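Local coordinates for protein esterase (Alcaligenes sp., PDB 1QLW) that probably hydrolyses carboxylic ester bonds, as an esterase of the alpha/beta-hydrolase class, at residues M86-Y91 and Q308-I313; I102-R107 and T182-V187; T224-V229 and T244-L249. One frame throughout, in Å; residues are numbered along the deposited sequence.

Interaction 1 (M86-Y91 and Q308-I313); sequences MGWDEY and QVADLI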
loop_
_atom_site.group_PDB
_atom_site.type_symbol
_atom_site.label_atom_id
_atom_site.label_comp_id
_atom_site.label_asym_id
_atom_site.label_seq_id
_atom_site.Cartn_x
_atom_site.Cartn_y
_atom_site.Cartn_z
ATOM N N MET A 86 18.728 2.947 -1.280
ATOM C CA MET A 86 18.169 2.792 0.051
ATOM C C MET A 86 17.394 4.053 0.445
ATOM O O MET A 86 17.859 5.188 0.285
ATOM C CB MET A 86 19.332 2.583 1.040
ATOM C CG MET A 86 18.858 2.189 2.425
ATOM S SD MET A 86 20.223 1.957 3.571
ATOM C CE MET A 86 21.046 0.541 2.833
ATOM N N GLY A 87 16.209 3.824 0.968
ATOM C CA GLY A 87 15.373 4.913 1.463
ATOM C C GLY A 87 15.556 5.070 2.974
ATOM O O GLY A 87 16.274 4.337 3.654
ATOM N N TRP A 88 14.809 6.044 3.504
ATOM C CA TRP A 88 14.896 6.325 4.924
ATOM C C TRP A 88 14.318 5.211 5.771
ATOM O O TRP A 88 14.813 4.992 6.886
ATOM C CB TRP A 88 14.227 7.642 5.284
ATOM C CG TRP A 88 14.990 8.872 4.909
ATOM C CD1 TRP A 88 16.156 8.979 4.205
ATOM C CD2 TRP A 88 14.599 10.212 5.217
ATOM N NE1 TRP A 88 16.516 10.295 4.057
ATOM C CE2 TRP A 88 15.579 11.077 4.695
ATOM C CE3 TRP A 88 13.519 10.776 5.916
ATOM C CZ2 TRP A 88 15.502 12.462 4.806
ATOM C CZ3 TRP A 88 13.457 12.158 6.019
ATOM C CH2 TRP A 88 14.442 12.985 5.469
ATOM N N ASP A 89 13.286 4.514 5.319
ATOM C CA ASP A 89 12.765 3.420 6.142
ATOM C C ASP A 89 13.842 2.383 6.452
ATOM O O ASP A 89 14.162 2.091 7.608
ATOM C CB ASP A 89 11.609 2.861 5.340
ATOM C CG ASP A 89 10.947 1.761 6.071
ATOM O OD1 ASP A 89 11.102 1.589 7.288
ATOM O OD2 ASP A 89 10.218 1.053 5.338
ATOM N N GLU A 90 14.498 1.861 5.401
ATOM C CA GLU A 90 15.553 0.882 5.584
ATOM C C GLU A 90 16.732 1.475 6.335
ATOM O O GLU A 90 17.325 0.822 7.199
ATOM C CB GLU A 90 16.022 0.366 4.221
ATOM C CG GLU A 90 17.137 -0.655 4.351
ATOM C CD GLU A 90 17.623 -1.291 3.083
ATOM O OE1 GLU A 90 17.020 -1.075 2.016
ATOM O OE2 GLU A 90 18.644 -2.020 3.149
ATOM N N TYR A 91 17.100 2.710 6.030
ATOM C CA TYR A 91 18.241 3.331 6.701
ATOM C C TYR A 91 17.980 3.464 8.194
ATOM O O TYR A 91 18.840 3.156 9.028
ATOM C CB TYR A 91 18.558 4.685 6.086
ATOM C CG TYR A 91 19.858 5.261 6.568
ATOM C CD1 TYR A 91 21.054 4.629 6.283
ATOM C CD2 TYR A 91 19.913 6.467 7.234
ATOM C CE1 TYR A 91 22.264 5.194 6.645
ATOM C CE2 TYR A 91 21.102 7.049 7.613
ATOM C CZ TYR A 91 22.286 6.411 7.301
ATOM O OH TYR A 91 23.504 6.962 7.629
ATOM N N GLN A 308 22.796 11.635 3.944
ATOM C CA GLN A 308 23.390 12.778 4.624
ATOM C C GLN A 308 22.287 13.529 5.388
ATOM O O GLN A 308 22.452 13.932 6.544
ATOM C CB GLN A 308 24.047 13.709 3.616
ATOM C CG GLN A 308 24.706 14.935 4.215
ATOM C CD GLN A 308 25.306 15.879 3.213
ATOM O OE1 GLN A 308 26.342 16.515 3.500
ATOM N NE2 GLN A 308 24.706 16.028 2.059
ATOM N N VAL A 309 21.145 13.745 4.725
ATOM C CA VAL A 309 20.014 14.427 5.361
ATOM C C VAL A 309 19.487 13.582 6.506
ATOM O O VAL A 309 19.212 14.078 7.614
ATOM C CB VAL A 309 18.931 14.774 4.338
ATOM C CG1 VAL A 309 17.744 15.429 5.038
ATOM C CG2 VAL A 309 19.478 15.665 3.231
ATOM N N ALA A 310 19.349 12.275 6.281
ATOM C CA ALA A 310 18.879 11.391 7.348
ATOM C C ALA A 310 19.789 11.461 8.573
ATOM O O ALA A 310 19.298 11.477 9.711
ATOM C CB ALA A 310 18.779 9.952 6.865
ATOM N N ASP A 311 21.110 11.480 8.374
ATOM C CA ASP A 311 22.017 11.552 9.511
ATOM C C ASP A 311 21.811 12.813 10.323
ATOM O O ASP A 311 21.893 12.775 11.546
ATOM C CB ASP A 311 23.471 11.468 9.050
ATOM C CG ASP A 311 23.911 10.056 8.758
ATOM O OD1 ASP A 311 23.155 9.103 9.024
ATOM O OD2 ASP A 311 25.045 9.897 8.263
ATOM N N LEU A 312 21.558 13.948 9.677
ATOM C CA LEU A 312 21.290 15.185 10.415
ATOM C C LEU A 312 20.054 15.018 11.279
ATOM O O LEU A 312 20.017 15.473 12.424
ATOM C CB LEU A 312 21.149 16.348 9.449
ATOM C CG LEU A 312 22.452 16.823 8.802
ATOM C CD1 LEU A 312 22.161 17.692 7.594
ATOM C CD2 LEU A 312 23.303 17.589 9.806
ATOM N N ILE A 313 19.000 14.434 10.718
ATOM C CA ILE A 313 17.755 14.242 11.450
ATOM C C ILE A 313 17.940 13.252 12.590
ATOM O O ILE A 313 17.492 13.494 13.714
ATOM C CB ILE A 313 16.649 13.792 10.474
ATOM C CG1 ILE A 313 16.306 14.955 9.527
ATOM C CG2 ILE A 313 15.427 13.307 11.227
ATOM C CD1 ILE A 313 15.386 14.542 8.389
#
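Ala-310 lies between two aromatic side chains of segment 86-91. Its CB sits over one face of the Trp-88 indole, offset toward the rim. It makes a CH-pi contact 3.9 Å from the centroid of the five-membered ring, 24° off the normal. The same methyl touches CD2 of Tyr-91 at 3.7 Å. Val-309 meets the indole at its edge, with CG1 3.7 Å from CZ2 of Trp-88. CD1 of Ile-313 packs closely on the far end of the benzene ring, 3.4 Å from CH2 of Trp-88.

The hydrogen bond between the two segments is made by the other aromatic. Tyr-91 OH donates to OD1 of Asp-311 at 2.6 Å, a short bond. OD1 lies in the ring plane at its edge and accepts on its syn lone pair. Ring and carboxylate planes are 35° apart. Lys-95 adds a long, weak ion pair to this oxygen.

CG of Trp-88 is anti to the carbonyl carbon, which lays the indole over Ala-310. CG of Tyr-91 is anti to the backbone N (chi1 -170°), which carries the phenol alongside the same methyl to Asp-311. Trp-88 NE1 is bonded to the carbonyl oxygen of Asn-306. Gly-87 is the N-cap of helix 88-94.

This is buried, mostly apolar helix-to-helix packing in the alpha/beta-hydrolase fold. It joins the first turn of helix 88-94 to the C-terminal helix 306-319, which lies against strands 223-229 and 248-252.

Interaction 2 (I102-R107 and T182-V187); sequences IDQSGR and TPNPTV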
loop_
_atom_site.group_PDB
_atom_site.type_symbol
_atom_site.label_atom_id
_atom_site.label_comp_id
_atom_site.label_asym_id
_atom_site.label_seq_id
_atom_site.Cartn_x
_atom_site.Cartn_y
_atom_site.Cartn_z
ATOM N N ILE A 102 3.119 4.465 7.508
ATOM C CA ILE A 102 1.679 4.468 7.302
ATOM C C ILE A 102 1.298 4.772 5.861
ATOM O O ILE A 102 2.074 5.335 5.089
ATOM C CB ILE A 102 0.967 5.456 8.255
ATOM C CG1 ILE A 102 1.207 6.919 7.903
ATOM C CG2 ILE A 102 1.378 5.171 9.696
ATOM C CD1 ILE A 102 0.062 7.849 7.916
ATOM N N ASP A 103 0.057 4.386 5.523
ATOM C CA ASP A 103 -0.670 5.046 4.442
ATOM C C ASP A 103 -1.762 5.881 5.128
ATOM O O ASP A 103 -2.506 5.364 5.957
ATOM C CB ASP A 103 -1.315 4.105 3.432
ATOM C CG ASP A 103 -0.307 3.466 2.486
ATOM O OD1 ASP A 103 0.839 3.981 2.383
ATOM O OD2 ASP A 103 -0.688 2.505 1.772
ATOM N N GLN A 104 -1.812 7.170 4.779
ATOM C CA GLN A 104 -2.832 8.033 5.353
ATOM C C GLN A 104 -4.226 7.447 5.168
ATOM O O GLN A 104 -4.487 6.733 4.194
ATOM C CB GLN A 104 -2.859 9.392 4.668
ATOM C CG GLN A 104 -1.785 10.382 5.074
ATOM C CD GLN A 104 -2.042 11.750 4.483
ATOM O OE1 GLN A 104 -3.196 12.216 4.472
ATOM N NE2 GLN A 104 -1.015 12.406 3.978
ATOM N N SER A 105 -5.125 7.806 6.070
ATOM C CA SER A 105 -6.536 7.498 5.850
ATOM C C SER A 105 -6.917 7.938 4.438
ATOM O O SER A 105 -6.544 9.024 3.982
ATOM C CB SER A 105 -7.368 8.255 6.874
ATOM O OG SER A 105 -7.093 7.836 8.192
ATOM N N GLY A 106 -7.658 7.089 3.736
ATOM C CA GLY A 106 -8.129 7.410 2.408
ATOM C C GLY A 106 -7.056 7.468 1.340
ATOM O O GLY A 106 -7.276 8.126 0.321
ATOM N N ARG A 107 -5.943 6.791 1.549
ATOM C CA ARG A 107 -4.835 6.763 0.605
ATOM C C ARG A 107 -4.241 5.352 0.611
ATOM O O ARG A 107 -4.182 4.704 1.641
ATOM C CB ARG A 107 -3.740 7.772 0.994
ATOM C CG ARG A 107 -2.721 8.091 -0.077
ATOM C CD ARG A 107 -3.155 9.140 -1.092
ATOM N NE ARG A 107 -3.568 10.380 -0.438
ATOM C CZ ARG A 107 -2.739 11.252 0.131
ATOM N NH1 ARG A 107 -1.431 11.093 -0.016
ATOM N NH2 ARG A 107 -3.235 12.237 0.855
ATOM N N THR A 182 -11.369 17.949 8.126
ATOM C CA THR A 182 -10.149 18.564 8.621
ATOM C C THR A 182 -10.346 18.841 10.104
ATOM O O THR A 182 -11.359 19.467 10.451
ATOM C CB THR A 182 -9.831 19.892 7.912
ATOM O OG1 THR A 182 -9.677 19.654 6.505
ATOM C CG2 THR A 182 -8.554 20.540 8.417
ATOM N N PRO A 183 -9.444 18.419 10.968
ATOM C CA PRO A 183 -8.237 17.670 10.667
ATOM C C PRO A 183 -8.512 16.336 10.006
ATOM O O PRO A 183 -9.534 15.673 10.219
ATOM C CB PRO A 183 -7.619 17.434 12.062
ATOM C CG PRO A 183 -8.071 18.632 12.840
ATOM C CD PRO A 183 -9.483 18.836 12.397
ATOM N N ASN A 184 -7.588 15.942 9.142
ATOM C CA ASN A 184 -7.745 14.676 8.424
ATOM C C ASN A 184 -7.834 13.552 9.434
ATOM O O ASN A 184 -7.199 13.599 10.483
ATOM C CB ASN A 184 -6.508 14.530 7.522
ATOM C CG ASN A 184 -6.605 13.321 6.613
ATOM O OD1 ASN A 184 -7.155 13.427 5.491
ATOM N ND2 ASN A 184 -6.116 12.217 7.070
ATOM N N PRO A 185 -8.566 12.483 9.138
ATOM C CA PRO A 185 -8.671 11.335 10.037
ATOM C C PRO A 185 -7.352 10.712 10.429
ATOM O O PRO A 185 -7.231 10.078 11.498
ATOM C CB PRO A 185 -9.581 10.358 9.284
ATOM C CG PRO A 185 -10.466 11.255 8.472
ATOM C CD PRO A 185 -9.511 12.331 8.006
ATOM N N THR A 186 -6.296 10.892 9.621
ATOM C CA THR A 186 -4.973 10.414 9.999
ATOM C C THR A 186 -4.551 10.978 11.348
ATOM O O THR A 186 -3.842 10.314 12.102
ATOM C CB THR A 186 -3.948 10.790 8.914
ATOM O OG1 THR A 186 -4.341 10.250 7.646
ATOM C CG2 THR A 186 -2.569 10.282 9.237
ATOM N N VAL A 187 -4.901 12.225 11.636
ATOM C CA VAL A 187 -4.478 12.877 12.879
ATOM C C VAL A 187 -4.912 12.117 14.108
ATOM O O VAL A 187 -4.084 11.822 14.988
ATOM C CB VAL A 187 -5.005 14.326 12.869
ATOM C CG1 VAL A 187 -4.824 14.974 14.241
ATOM C CG2 VAL A 187 -4.273 15.134 11.796
#
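Thr-186 has OG1 anti to its carbonyl carbon (chi1 -57°) and CG2 anti to its backbone N. The hydroxyl thus faces the backbone of segment 102-107, and the methyl faces Ile-102. In Ile-102, CG1 takes the crowded position between N and the carbonyl carbon (chi1 72°). This brings CD1 within 3.8 Å of CG2 of Thr-186.

One hydrogen bond joins the segments: Ser-105 N donates to Thr-186 OG1 at 3.0 Å, bent to 142° at the hydrogen. CB of Gln-104 lies 3.4 Å from the same OG1. The extended chain of Gln-104 runs on past the hydroxyl, roughly at right angles to Thr-186. Its amide is bound at both ends, OE1 by Tyr-211 and NE2 by Gln-207. Ser-105 OG is bound to the carbonyl oxygen of Asp-48 and lies 3.7 Å from CB of Pro-185.

Gln-104 to Arg-107 form a type II beta turn, with Gly-106 at positive phi. Arg-107 makes a salt bridge with Asp-175. The contact sets the start of helix 185-197 against a loop at the C-terminal end of strand 99-103. In the alpha/beta-hydrolase fold, loops at the carboxyl ends of the sheet strands are where the active site is usually built.

Interaction 3 (T224-V229 and T244-L249); sequences TAIVSV and TSIPVL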
loop_
_atom_site.group_PDB
_atom_site.type_symbol
_atom_site.label_atom_id
_atom_site.label_comp_id
_atom_site.label_asym_id
_atom_site.label_seq_id
_atom_site.Cartn_x
_atom_site.Cartn_y
_atom_site.Cartn_z
ATOM N N THR A 224 6.793 11.677 21.426
ATOM C CA THR A 224 8.099 11.935 22.024
ATOM C C THR A 224 8.774 13.140 21.410
ATOM O O THR A 224 9.413 13.917 22.121
ATOM C CB THR A 224 8.961 10.664 21.830
ATOM O OG1 THR A 224 8.248 9.529 22.331
ATOM C CG2 THR A 224 10.308 10.804 22.503
ATOM N N ALA A 225 8.644 13.282 20.111
ATOM C CA ALA A 225 9.264 14.354 19.366
ATOM C C ALA A 225 8.580 14.422 18.001
ATOM O O ALA A 225 7.939 13.450 17.593
ATOM C CB ALA A 225 10.760 14.123 19.171
ATOM N N ILE A 226 8.717 15.556 17.334
ATOM C CA ILE A 226 8.142 15.754 16.010
ATOM C C ILE A 226 9.222 16.245 15.064
ATOM O O ILE A 226 9.917 17.203 15.395
ATOM C CB ILE A 226 6.962 16.742 16.040
ATOM C CG1 ILE A 226 5.836 16.220 16.924
ATOM C CG2 ILE A 226 6.511 17.106 14.640
ATOM C CD1 ILE A 226 4.765 17.232 17.231
ATOM N N VAL A 227 9.285 15.614 13.898
ATOM C CA VAL A 227 10.127 16.042 12.800
ATOM C C VAL A 227 9.204 16.323 11.612
ATOM O O VAL A 227 8.433 15.436 11.250
ATOM C CB VAL A 227 11.199 15.021 12.411
ATOM C CG1 VAL A 227 12.014 15.495 11.215
ATOM C CG2 VAL A 227 12.091 14.675 13.598
ATOM N N SER A 228 9.255 17.518 11.047
ATOM C CA SER A 228 8.372 17.846 9.920
ATOM C C SER A 228 9.251 18.314 8.769
ATOM O O SER A 228 9.956 19.314 8.910
ATOM C CB SER A 228 7.348 18.870 10.400
ATOM O OG SER A 228 6.339 19.206 9.494
ATOM N N VAL A 229 9.188 17.602 7.651
ATOM C CA VAL A 229 9.960 17.914 6.454
ATOM C C VAL A 229 9.133 18.784 5.518
ATOM O O VAL A 229 8.083 18.321 5.029
ATOM C CB VAL A 229 10.403 16.620 5.755
ATOM C CG1 VAL A 229 11.180 16.978 4.503
ATOM C CG2 VAL A 229 11.227 15.775 6.710
ATOM N N THR A 244 5.086 22.720 24.266
ATOM C CA THR A 244 6.379 23.093 24.847
ATOM C C THR A 244 7.158 21.941 25.454
ATOM O O THR A 244 8.337 22.148 25.785
ATOM C CB THR A 244 6.238 24.222 25.882
ATOM O OG1 THR A 244 5.246 23.837 26.830
ATOM C CG2 THR A 244 5.827 25.504 25.184
ATOM N N SER A 245 6.577 20.766 25.657
ATOM C CA SER A 245 7.321 19.639 26.180
ATOM C C SER A 245 7.688 18.649 25.080
ATOM O O SER A 245 8.281 17.615 25.402
ATOM C CB SER A 245 6.534 18.912 27.280
ATOM O OG SER A 245 6.610 19.684 28.471
ATOM N N ILE A 246 7.393 18.948 23.824
ATOM C CA ILE A 246 7.709 18.028 22.726
ATOM C C ILE A 246 8.757 18.681 21.838
ATOM O O ILE A 246 8.434 19.677 21.180
ATOM C CB ILE A 246 6.438 17.727 21.904
ATOM C CG1 ILE A 246 5.381 17.032 22.764
ATOM C CG2 ILE A 246 6.762 16.855 20.701
ATOM C CD1 ILE A 246 4.001 17.006 22.149
ATOM N N PRO A 247 9.975 18.182 21.777
ATOM C CA PRO A 247 10.984 18.782 20.894
ATOM C C PRO A 247 10.520 18.686 19.449
ATOM O O PRO A 247 9.954 17.673 19.027
ATOM C CB PRO A 247 12.247 17.998 21.179
ATOM C CG PRO A 247 12.031 17.338 22.500
ATOM C CD PRO A 247 10.541 17.068 22.560
ATOM N N VAL A 248 10.823 19.740 18.689
ATOM C CA VAL A 248 10.419 19.857 17.300
ATOM C C VAL A 248 11.573 20.235 16.384
ATOM O O VAL A 248 12.330 21.148 16.674
ATOM C CB VAL A 248 9.333 20.946 17.145
ATOM C CG1 VAL A 248 8.983 21.216 15.692
ATOM C CG2 VAL A 248 8.093 20.627 17.968
ATOM N N LEU A 249 11.652 19.501 15.264
ATOM C CA LEU A 249 12.590 19.795 14.203
ATOM C C LEU A 249 11.819 20.000 12.904
ATOM O O LEU A 249 11.038 19.115 12.542
ATOM C CB LEU A 249 13.587 18.645 14.019
ATOM C CG LEU A 249 14.601 18.829 12.892
ATOM C CD1 LEU A 249 15.565 19.972 13.180
ATOM C CD2 LEU A 249 15.388 17.543 12.667
HETATM O O HOH W 1 8.301 14.625 24.766
#
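Residues 224-228 and 246-249 run parallel, 31° apart in direction. Ile-226 pairs with Val-248, and Val-227 with Leu-249. Three backbone bonds join them. Ile-226 N donates to Pro-247 O at 3.0 Å. Leu-249 N donates to Ile-226 O at 2.9 Å. Ser-228 N donates to Leu-249 O at 2.8 Å. All are nearly straight, with angles at the hydrogen of 160° to 167°, and each donor lies nearly along the C=O axis of its acceptor. Ile-226 thus uses both its N-H and its carbonyl toward the same neighbour. CA-H...O contacts support the pairing, such as Val-248 CA to Ile-226 O. Ahead of the first bridge, CD of Pro-247 comes 3.4 Å from Thr-224 O, a close approach of a ring CH2 to a carbonyl. Before the strand pairing begins, a water donates to the carbonyl oxygens of both Thr-224 and Ser-245. It bridges the segments where they have spread apart.

The side chains meet on both faces of the sheet. One face carries Ile-226 and Val-248. Here CG2 of Ile-246 lies 3.9 Å from CG1 of Ile-226. The two isoleucines cross obliquely. CG1 of Ile-246 is anti to its carbonyl carbon, and CG2 is the branch turned to Ile-226. On the other face, CG1 of Val-227 lies 4.2 Å from CD2 of Leu-249.

Strand 200-205 bonds along the other edge of strand 223-229, and strand 283-287 pairs with 248-252 on the far side. The pair therefore lies inside the central parallel sheet of the alpha/beta-hydrolase fold, which has helices on its two faces. Helix 211-218 packs on the face of Ile-226 and Val-248 through Phe-213. Helix 306-319 packs on the face of Val-227 and Leu-249 through Trp-316.

Overall arrangement
From the N terminus, segment 86-91 comes first, and its contact with 308-313 closes the longest loop. The other two contacts are nested inside it. Interaction 2 opens at the end of strand 99-103, the strand that follows helix 88-94, and closes at the start of helix 185-197. Interaction 3 follows in series, joining strands 223-229 and 248-252. No two contacts cross. Interactions 2 and 3 reach the same sheet, with centres about 19 Å apart, but do not touch. Interactions 1 and 3 do touch: Ile-313 of the C-terminal helix packs on Val-227 and Leu-249. That helix thus ties helix 88-94 to the parallel strands.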